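PDB 2EIH: alcohol dehydrogenase from Thermus thermophilus, which probably acts as a zinc-containing oxidoreductase of the medium-chain dehydrogenase family, presumably interconverting alcohols and carbonyl compounds with a nicotinamide cofactor. Local coordinates for residues G78-P81 / G82-V85; L91-G94 / R95-R98; G163-P166 / G167-V170; A198-E201 / D202-R205. All blocks are in the same frame, centred on the assembly; numbering follows the deposited sequence.

Contact 1: residues G78-P81 / G82-V85; sequences GFAP and GDEV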
loop_
_atom_site.group_PDB
_atom_site.type_symbol
_atom_site.label_atom_id
_atom_site.label_comp_id
_atom_site.label_asym_id
_atom_site.label_seq_id
_atom_site.Cartn_x
_atom_site.Cartn_y
_atom_site.Cartn_z
ATOM N N GLY A 78 -20.957 -9.756 25.786
ATOM C CA GLY A 78 -20.931 -8.517 25.039
ATOM C C GLY A 78 -22.291 -8.091 24.514
ATOM O O GLY A 78 -22.375 -7.142 23.735
ATOM N N PHE A 79 -23.342 -8.803 24.923
ATOM C CA PHE A 79 -24.719 -8.487 24.534
ATOM C C PHE A 79 -25.707 -8.951 25.593
ATOM O O PHE A 79 -25.652 -10.087 26.061
ATOM C CB PHE A 79 -25.081 -9.114 23.179
ATOM C CG PHE A 79 -24.426 -8.437 22.014
ATOM C CD1 PHE A 79 -24.578 -7.062 21.822
ATOM C CD2 PHE A 79 -23.586 -9.143 21.165
ATOM C CE1 PHE A 79 -23.898 -6.400 20.815
ATOM C CE2 PHE A 79 -22.904 -8.487 20.154
ATOM C CZ PHE A 79 -23.055 -7.113 19.978
ATOM N N ALA A 80 -26.606 -8.055 25.976
ATOM C CA ALA A 80 -27.609 -8.358 26.982
ATOM C C ALA A 80 -28.950 -7.807 26.526
ATOM O O ALA A 80 -29.008 -6.821 25.796
ATOM C CB ALA A 80 -27.206 -7.738 28.315
ATOM N N PRO A 81 -30.053 -8.435 26.956
ATOM C CA PRO A 81 -31.386 -7.976 26.566
ATOM C C PRO A 81 -31.685 -6.538 26.971
ATOM O O PRO A 81 -31.606 -6.177 28.143
ATOM C CB PRO A 81 -32.310 -8.984 27.247
ATOM C CG PRO A 81 -31.550 -9.378 28.452
ATOM C CD PRO A 81 -30.151 -9.555 27.908
ATOM N N GLY A 82 -32.029 -5.733 25.971
ATOM C CA GLY A 82 -32.337 -4.338 26.191
ATOM C C GLY A 82 -31.407 -3.481 25.364
ATOM O O GLY A 82 -31.752 -2.358 25.000
ATOM N N ASP A 83 -30.229 -4.022 25.057
ATOM C CA ASP A 83 -29.221 -3.306 24.269
ATOM C C ASP A 83 -29.675 -2.933 22.866
ATOM O O ASP A 83 -30.175 -3.773 22.128
ATOM C CB ASP A 83 -27.948 -4.141 24.146
ATOM C CG ASP A 83 -27.259 -4.363 25.472
ATOM O OD1 ASP A 83 -26.214 -5.041 25.473
ATOM O OD2 ASP A 83 -27.752 -3.865 26.504
ATOM N N GLU A 84 -29.490 -1.668 22.506
ATOM C CA GLU A 84 -29.865 -1.206 21.181
ATOM C C GLU A 84 -28.716 -1.550 20.224
ATOM O O GLU A 84 -27.538 -1.306 20.534
ATOM C CB GLU A 84 -30.133 0.294 21.200
ATOM C CG GLU A 84 -31.309 0.707 22.090
ATOM C CD GLU A 84 -31.826 2.096 21.743
ATOM O OE1 GLU A 84 -32.842 2.536 22.319
ATOM O OE2 GLU A 84 -31.208 2.748 20.880
ATOM N N VAL A 85 -29.068 -2.132 19.073
ATOM C CA VAL A 85 -28.091 -2.569 18.078
ATOM C C VAL A 85 -28.542 -2.449 16.615
ATOM O O VAL A 85 -29.724 -2.296 16.307
ATOM C CB VAL A 85 -27.720 -4.057 18.314
ATOM C CG1 VAL A 85 -27.111 -4.238 19.695
ATOM C CG2 VAL A 85 -28.963 -4.946 18.190
HETATM O O HOH W 1 -23.915 -4.978 24.439
#

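Contact 2: residues L91-G94 / R95-R98; sequences LSCG and RCER. With ZN (zinc ion), chain C.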
loop_
_atom_site.group_PDB
_atom_site.type_symbol
_atom_site.label_atom_id
_atom_site.label_comp_id
_atom_site.label_asym_id
_atom_site.label_seq_id
_atom_site.Cartn_x
_atom_site.Cartn_y
_atom_site.Cartn_z
ATOM N N LEU A 91 -22.444 -12.186 6.303
ATOM C CA LEU A 91 -22.336 -13.519 6.900
ATOM C C LEU A 91 -21.267 -14.372 6.213
ATOM O O LEU A 91 -21.282 -14.558 4.995
ATOM C CB LEU A 91 -23.674 -14.249 6.837
ATOM C CG LEU A 91 -24.756 -13.769 7.803
ATOM C CD1 LEU A 91 -25.054 -12.302 7.542
ATOM C CD2 LEU A 91 -26.008 -14.608 7.612
ATOM N N SER A 92 -20.348 -14.894 7.012
ATOM C CA SER A 92 -19.263 -15.719 6.509
ATOM C C SER A 92 -19.016 -16.856 7.495
ATOM O O SER A 92 -19.666 -16.926 8.544
ATOM C CB SER A 92 -17.997 -14.870 6.355
ATOM O OG SER A 92 -17.700 -14.189 7.568
ATOM N N CYS A 93 -18.073 -17.742 7.176
ATOM C CA CYS A 93 -17.785 -18.877 8.060
ATOM C C CYS A 93 -16.750 -18.551 9.129
ATOM O O CYS A 93 -16.611 -19.284 10.109
ATOM C CB CYS A 93 -17.323 -20.090 7.243
ATOM S SG CYS A 93 -15.695 -19.915 6.466
ATOM N N GLY A 94 -16.028 -17.451 8.931
ATOM C CA GLY A 94 -15.017 -17.041 9.891
ATOM C C GLY A 94 -13.937 -18.068 10.198
ATOM O O GLY A 94 -13.358 -18.060 11.287
ATOM N N ARG A 95 -13.659 -18.951 9.240
ATOM C CA ARG A 95 -12.636 -19.975 9.431
ATOM C C ARG A 95 -11.724 -20.166 8.220
ATOM O O ARG A 95 -10.658 -20.777 8.334
ATOM C CB ARG A 95 -13.290 -21.307 9.796
ATOM C CG ARG A 95 -14.196 -21.224 11.006
ATOM C CD ARG A 95 -14.306 -22.570 11.691
ATOM N NE ARG A 95 -14.700 -23.620 10.761
ATOM C CZ ARG A 95 -15.869 -23.661 10.130
ATOM N NH1 ARG A 95 -16.768 -22.708 10.331
ATOM N NH2 ARG A 95 -16.139 -24.652 9.290
ATOM N N CYS A 96 -12.134 -19.648 7.064
ATOM C CA CYS A 96 -11.327 -19.777 5.851
ATOM C C CYS A 96 -10.288 -18.663 5.779
ATOM O O CYS A 96 -10.343 -17.698 6.544
ATOM C CB CYS A 96 -12.212 -19.733 4.600
ATOM S SG CYS A 96 -12.754 -18.091 4.120
ATOM N N GLU A 97 -9.345 -18.803 4.855
ATOM C CA GLU A 97 -8.284 -17.819 4.673
ATOM C C GLU A 97 -8.870 -16.409 4.493
ATOM O O GLU A 97 -8.488 -15.478 5.198
ATOM C CB GLU A 97 -7.421 -18.200 3.458
ATOM C CG GLU A 97 -6.076 -17.478 3.362
ATOM C CD GLU A 97 -5.274 -17.892 2.131
ATOM O OE1 GLU A 97 -5.295 -19.091 1.781
ATOM O OE2 GLU A 97 -4.611 -17.022 1.528
ATOM N N ARG A 98 -9.801 -16.259 3.555
ATOM C CA ARG A 98 -10.424 -14.963 3.301
ATOM C C ARG A 98 -11.002 -14.331 4.571
ATOM O O ARG A 98 -10.814 -13.135 4.822
ATOM C CB ARG A 98 -11.517 -15.101 2.240
ATOM C CG ARG A 98 -10.990 -15.263 0.828
ATOM C CD ARG A 98 -10.108 -14.083 0.448
ATOM N NE ARG A 98 -9.971 -13.948 -1.001
ATOM C CZ ARG A 98 -9.327 -12.950 -1.602
ATOM N NH1 ARG A 98 -9.262 -12.902 -2.926
ATOM N NH2 ARG A 98 -8.747 -11.997 -0.881
HETATM ZN ZN ZN C . -14.991 -17.833 5.326
#

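Contact 3: residues G163-P166 / G167-V170; sequences GVRP and GDDV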
loop_
_atom_site.group_PDB
_atom_site.type_symbol
_atom_site.label_atom_id
_atom_site.label_comp_id
_atom_site.label_asym_id
_atom_site.label_seq_id
_atom_site.Cartn_x
_atom_site.Cartn_y
_atom_site.Cartn_z
ATOM N N GLY A 163 -9.330 4.783 -2.904
ATOM C CA GLY A 163 -8.274 5.410 -2.126
ATOM C C GLY A 163 -8.407 6.929 -2.126
ATOM O O GLY A 163 -7.409 7.651 -2.218
ATOM N N VAL A 164 -9.638 7.427 -2.018
ATOM C CA VAL A 164 -9.861 8.866 -2.008
ATOM C C VAL A 164 -9.012 9.546 -0.938
ATOM O O VAL A 164 -8.877 9.042 0.176
ATOM C CB VAL A 164 -11.363 9.194 -1.806
ATOM C CG1 VAL A 164 -11.548 10.666 -1.497
ATOM C CG2 VAL A 164 -12.141 8.827 -3.069
ATOM N N ARG A 165 -8.416 10.680 -1.302
ATOM C CA ARG A 165 -7.561 11.446 -0.396
ATOM C C ARG A 165 -7.794 12.939 -0.618
ATOM O O ARG A 165 -8.316 13.344 -1.649
ATOM C CB ARG A 165 -6.089 11.088 -0.645
ATOM C CG ARG A 165 -5.564 11.524 -2.015
ATOM C CD ARG A 165 -4.410 10.650 -2.524
ATOM N NE ARG A 165 -3.236 10.662 -1.647
ATOM C CZ ARG A 165 -2.939 9.702 -0.774
ATOM N NH1 ARG A 165 -3.730 8.641 -0.653
ATOM N NH2 ARG A 165 -1.845 9.790 -0.031
ATOM N N PRO A 166 -7.408 13.783 0.346
ATOM C CA PRO A 166 -7.617 15.229 0.180
ATOM C C PRO A 166 -7.002 15.798 -1.102
ATOM O O PRO A 166 -5.874 15.476 -1.462
ATOM C CB PRO A 166 -7.011 15.820 1.455
ATOM C CG PRO A 166 -6.008 14.805 1.874
ATOM C CD PRO A 166 -6.667 13.487 1.582
ATOM N N GLY A 167 -7.770 16.631 -1.798
ATOM C CA GLY A 167 -7.298 17.213 -3.038
ATOM C C GLY A 167 -7.888 16.496 -4.239
ATOM O O GLY A 167 -7.825 16.981 -5.371
ATOM N N ASP A 168 -8.459 15.324 -3.985
ATOM C CA ASP A 168 -9.074 14.517 -5.032
ATOM C C ASP A 168 -10.398 15.095 -5.472
ATOM O O ASP A 168 -11.162 15.638 -4.668
ATOM C CB ASP A 168 -9.389 13.102 -4.546
ATOM C CG ASP A 168 -8.244 12.154 -4.725
ATOM O OD1 ASP A 168 -7.202 12.574 -5.268
ATOM O OD2 ASP A 168 -8.384 10.986 -4.318
ATOM N N ASP A 169 -10.672 14.955 -6.757
ATOM C CA ASP A 169 -11.944 15.372 -7.302
ATOM C C ASP A 169 -12.711 14.070 -7.451
ATOM O O ASP A 169 -12.386 13.235 -8.297
ATOM C CB ASP A 169 -11.757 16.057 -8.649
ATOM C CG ASP A 169 -11.513 17.536 -8.498
ATOM O OD1 ASP A 169 -10.501 18.038 -9.028
ATOM O OD2 ASP A 169 -12.352 18.205 -7.841
ATOM N N VAL A 170 -13.703 13.881 -6.589
ATOM C CA VAL A 170 -14.517 12.678 -6.625
ATOM C C VAL A 170 -15.855 12.973 -7.308
ATOM O O VAL A 170 -16.495 13.985 -7.027
ATOM C CB VAL A 170 -14.783 12.145 -5.196
ATOM C CG1 VAL A 170 -15.670 10.909 -5.257
ATOM C CG2 VAL A 170 -13.470 11.809 -4.512
#

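Contact 4: residues A198-E201 / D202-R205; sequences AGSE and DKLR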
loop_
_atom_site.group_PDB
_atom_site.type_symbol
_atom_site.label_atom_id
_atom_site.label_comp_id
_atom_site.label_asym_id
_atom_site.label_seq_id
_atom_site.Cartn_x
_atom_site.Cartn_y
_atom_site.Cartn_z
ATOM N N ALA A 198 -27.269 14.186 -10.773
ATOM C CA ALA A 198 -28.618 13.670 -10.559
ATOM C C ALA A 198 -29.484 14.093 -11.736
ATOM O O ALA A 198 -29.033 14.842 -12.603
ATOM C CB ALA A 198 -29.195 14.213 -9.263
ATOM N N GLY A 199 -30.726 13.618 -11.761
ATOM C CA GLY A 199 -31.627 13.953 -12.852
ATOM C C GLY A 199 -32.517 15.166 -12.634
ATOM O O GLY A 199 -32.785 15.913 -13.569
ATOM N N SER A 200 -32.987 15.353 -11.405
ATOM C CA SER A 200 -33.853 16.472 -11.060
ATOM C C SER A 200 -33.042 17.542 -10.340
ATOM O O SER A 200 -31.975 17.257 -9.812
ATOM C CB SER A 200 -34.967 15.996 -10.134
ATOM O OG SER A 200 -34.438 15.610 -8.880
ATOM N N GLU A 201 -33.561 18.765 -10.297
ATOM C CA GLU A 201 -32.875 19.864 -9.622
ATOM C C GLU A 201 -32.977 19.641 -8.112
ATOM O O GLU A 201 -32.098 20.030 -7.351
ATOM C CB GLU A 201 -33.532 21.199 -9.989
ATOM C CG GLU A 201 -32.620 22.423 -9.924
ATOM C CD GLU A 201 -31.750 22.473 -8.679
ATOM O OE1 GLU A 201 -30.742 21.732 -8.624
ATOM O OE2 GLU A 201 -32.066 23.247 -7.746
ATOM N N ASP A 202 -34.062 19.009 -7.686
ATOM C CA ASP A 202 -34.266 18.747 -6.272
ATOM C C ASP A 202 -33.139 17.878 -5.730
ATOM O O ASP A 202 -32.517 18.217 -4.723
ATOM C CB ASP A 202 -35.621 18.065 -6.044
ATOM C CG ASP A 202 -36.767 19.064 -5.946
ATOM O OD1 ASP A 202 -37.945 18.635 -6.034
ATOM O OD2 ASP A 202 -36.493 20.280 -5.758
ATOM N N LYS A 203 -32.865 16.764 -6.399
ATOM C CA LYS A 203 -31.810 15.862 -5.953
ATOM C C LYS A 203 -30.447 16.557 -5.898
ATOM O O LYS A 203 -29.685 16.353 -4.954
ATOM C CB LYS A 203 -31.761 14.630 -6.857
ATOM C CG LYS A 203 -32.977 13.734 -6.704
ATOM C CD LYS A 203 -32.942 12.598 -7.704
ATOM C CE LYS A 203 -34.038 11.577 -7.437
ATOM N NZ LYS A 203 -33.957 10.455 -8.420
ATOM N N LEU A 204 -30.142 17.389 -6.890
ATOM C CA LEU A 204 -28.870 18.108 -6.893
ATOM C C LEU A 204 -28.800 19.088 -5.738
ATOM O O LEU A 204 -27.749 19.263 -5.125
ATOM C CB LEU A 204 -28.683 18.883 -8.191
ATOM C CG LEU A 204 -28.383 18.067 -9.436
ATOM C CD1 LEU A 204 -28.133 19.015 -10.592
ATOM C CD2 LEU A 204 -27.165 17.182 -9.185
ATOM N N ARG A 205 -29.922 19.749 -5.461
ATOM C CA ARG A 205 -29.976 20.712 -4.369
ATOM C C ARG A 205 -29.769 19.936 -3.083
ATOM O O ARG A 205 -29.138 20.412 -2.131
ATOM C CB ARG A 205 -31.334 21.409 -4.332
ATOM C CG ARG A 205 -31.598 22.208 -3.057
ATOM C CD ARG A 205 -33.035 22.749 -3.064
ATOM N NE ARG A 205 -33.986 21.670 -3.326
ATOM C CZ ARG A 205 -34.341 20.749 -2.431
ATOM N NH1 ARG A 205 -35.202 19.792 -2.755
ATOM N NH2 ARG A 205 -33.855 20.806 -1.199
#

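Contact 1: residues G78-P81 / G82-V85
Asp83 folds its short side chain back over the peptide of Ala80, three residues earlier, and each of its atoms meets that residue. CB lies 3.3 Å from Ala80 O, and CG comes closer to the same oxygen, at 3.0 Å. With CG anti to the carbonyl carbon of Asp83 and beside its backbone N (chi1 -65°), the carboxylate is carried over the preceding chain. OD1 then takes the N-H of Ala80 in a hydrogen bond of 3.1 Å. The donor stands well above the carboxylate plane, 65° out of it. OD2 ends 3.3 Å from Ala80 O, but both are acceptors and no bond joins them.

The backbone beneath is a type II beta turn from Ala80 to Asp83, with Pro81 and Gly82 at its two corners; Asp83 N closes it on Ala80 O at 3.1 Å. The bond to OD1 is thus a second link across the same turn, this time by the side chain of its last residue. The turn lies in the GroES-like domain and leads into strand 84-91, which pairs antiparallel with strand 64-72; Gly82 and Asp83 already make backbone bonds with Val69.

OD1 also receives a hydrogen bond from a water, which donates in addition to Gly78 O and so ties the loop to the carboxylate a second time. Near the edge of the Phe79 ring, close to its plane, sits the same OD1. Phe79 CE1 leans obliquely on Val85 CG1, 4.0 Å away, and both side chains rest on Leu132 of strand 132-134.

Contact 2: residues L91-G94 / R95-R98
Cys93 and Cys96 hold one zinc ion between them, the SG of Cys93 at 2.5 Å and the SG of Cys96 at 2.6 Å from the metal. They form a Cys-x-x-Cys pair, and Cys99 and Cys107 complete the four-cysteine site. A lobe built on four cysteines is the hallmark of the structural zinc in medium-chain alcohol dehydrogenases, and this ion probably has the same role.

Each sulfur stands between the backbone N and the carbonyl carbon of its own residue (chi1 69° in Cys93 and 78° in Cys96), which turns both toward the metal. In the next shell, the backbone N-H of Arg95 points at Cys93 SG in a long hydrogen bond of 3.6 Å with an angle of 154° at the hydrogen. Such N-H to sulfur bonds would be expected to ease the negative charge gathered on metal-bound thiolates. Gly94, with positive phi, lies at the bend between them and probably helps this N-H to face back. Cys96 is the N-cap of helix 97-100, and its SG also accepts a backbone N-H just beyond Arg98, so one sulfur serves both metal and helix start.

Farther out, the guanidinium of Arg95 reaches another copy of the protein, where its NH2 forms a salt bridge with Glu77 of the second subunit. Nearer the backbone, the chain of Arg95 passes beside Cys93, its CG 3.2 Å from Cys93 O.

Contact 3: residues G163-P166 / G167-V170
From Arg165 to Asp168 the backbone makes a type II beta turn, closed by a 3.1 Å hydrogen bond from Asp168 N to Arg165 O, and the end-to-end directions of 163-166 and 167-170 differ by 128°. Pro166 and Gly167 occupy the corners, the glycine taking the positive phi that a type II turn needs there. This turn delivers the chain from helix 148-161 into strand 169-172, one of the two central strands of the six-stranded parallel sheet of the Rossmann-type domain.

Asp168 is the side chain that secures the turn. Its CB lies 3.1 Å from Arg165 O, and CG stands anti to the carbonyl carbon of Asp168 (chi1 -88°), a setting that returns the carboxylate to the start of the turn. There OD2 accepts the N-H of Arg165 at 3.0 Å, approached from above the carboxylate plane, 59° out of it. The same oxygen has a second and stronger partner in Lys238 of the neighbouring strand 236-241, whose ammonium forms a salt bridge with it. Being buried, the carboxylate probably owes much of its stability as an anion to these two partners. The side chain of Arg165 crosses that of Asp168 at a slant, its CG 3.7 Å from Asp168 OD2, while the guanidinium does not pair with Asp168.

On the apolar side Val164 and Val170 cross at about a right angle, both also touching Ala192 and Lys238. Pro166 meanwhile packs on Phe190 of the third subunit, placing the turn at an interface between subunits. Of the two valine side chains, the branches that meet most closely are Val164 CG2 and Val170 CG2, 3.6 Å apart.

Contact 4: residues A198-E201 / D202-R205
Glu201 O accepts the backbone N-H of Arg205 at 2.9 Å, an i to i+4 bond in the first turn of helix 201-210. One residue back, Ser200 is the N-cap: its OG takes the N-H of Lys203 at 3.2 Å in a nearly straight bond (167° at the hydrogen), and its carbonyl gets only a weak bond from Leu204 N. With chi1 at 67° the hydroxyl hangs over the open end of the helix, where Lys203 also lays its aliphatic chain beside it, CG being 3.2 Å from OG.

Glu201 bends at chi2, so its carboxylate returns over the next turn and OE1 comes to 3.5 Å from Leu204 CB. On the outer surface Asp202 OD2 and Arg205 NH1 form a weak salt bridge at 3.3 Å. Ala198 and Leu204 are buried, Ala198 CB lying 3.6 Å from Leu204 CD2 and 3.5 Å from the CB of the partly exposed Lys203.

This is a beta-to-alpha junction of the Rossmann fold, at the strand end where relatives commonly recognise the adenosine ribose of the cofactor. Strand 193-198, its last residue bonded through the backbone to Val216 of strand 214-217, passes here through Gly199 and Ser200 into helix 201-210.

How the contacts relate
Along the chain the four contacts follow in series, contacts 1 and 2 in the GroES-like domain and contacts 3 and 4 at the Rossmann-type sheet. Strand 84-91 runs from the turn of contact 1 to the zinc lobe of contact 2; the centres of the two contacts lie about 25 Å apart. Contacts 3 and 4, about 23 Å apart between centres, belong to adjacent parallel strands, 169-172 and 193-198: one at the entry of its strand, the other at the exit. Contact 4 lies across the chain's centre from contacts 1 and 2, about 40 Å away between centres. Contacts 1 and 3 repeat one device, a Pro-Gly-Asp type II turn starting a strand, in two unrelated domains, while contacts 2 and 3 reach different subunits of the tetramer.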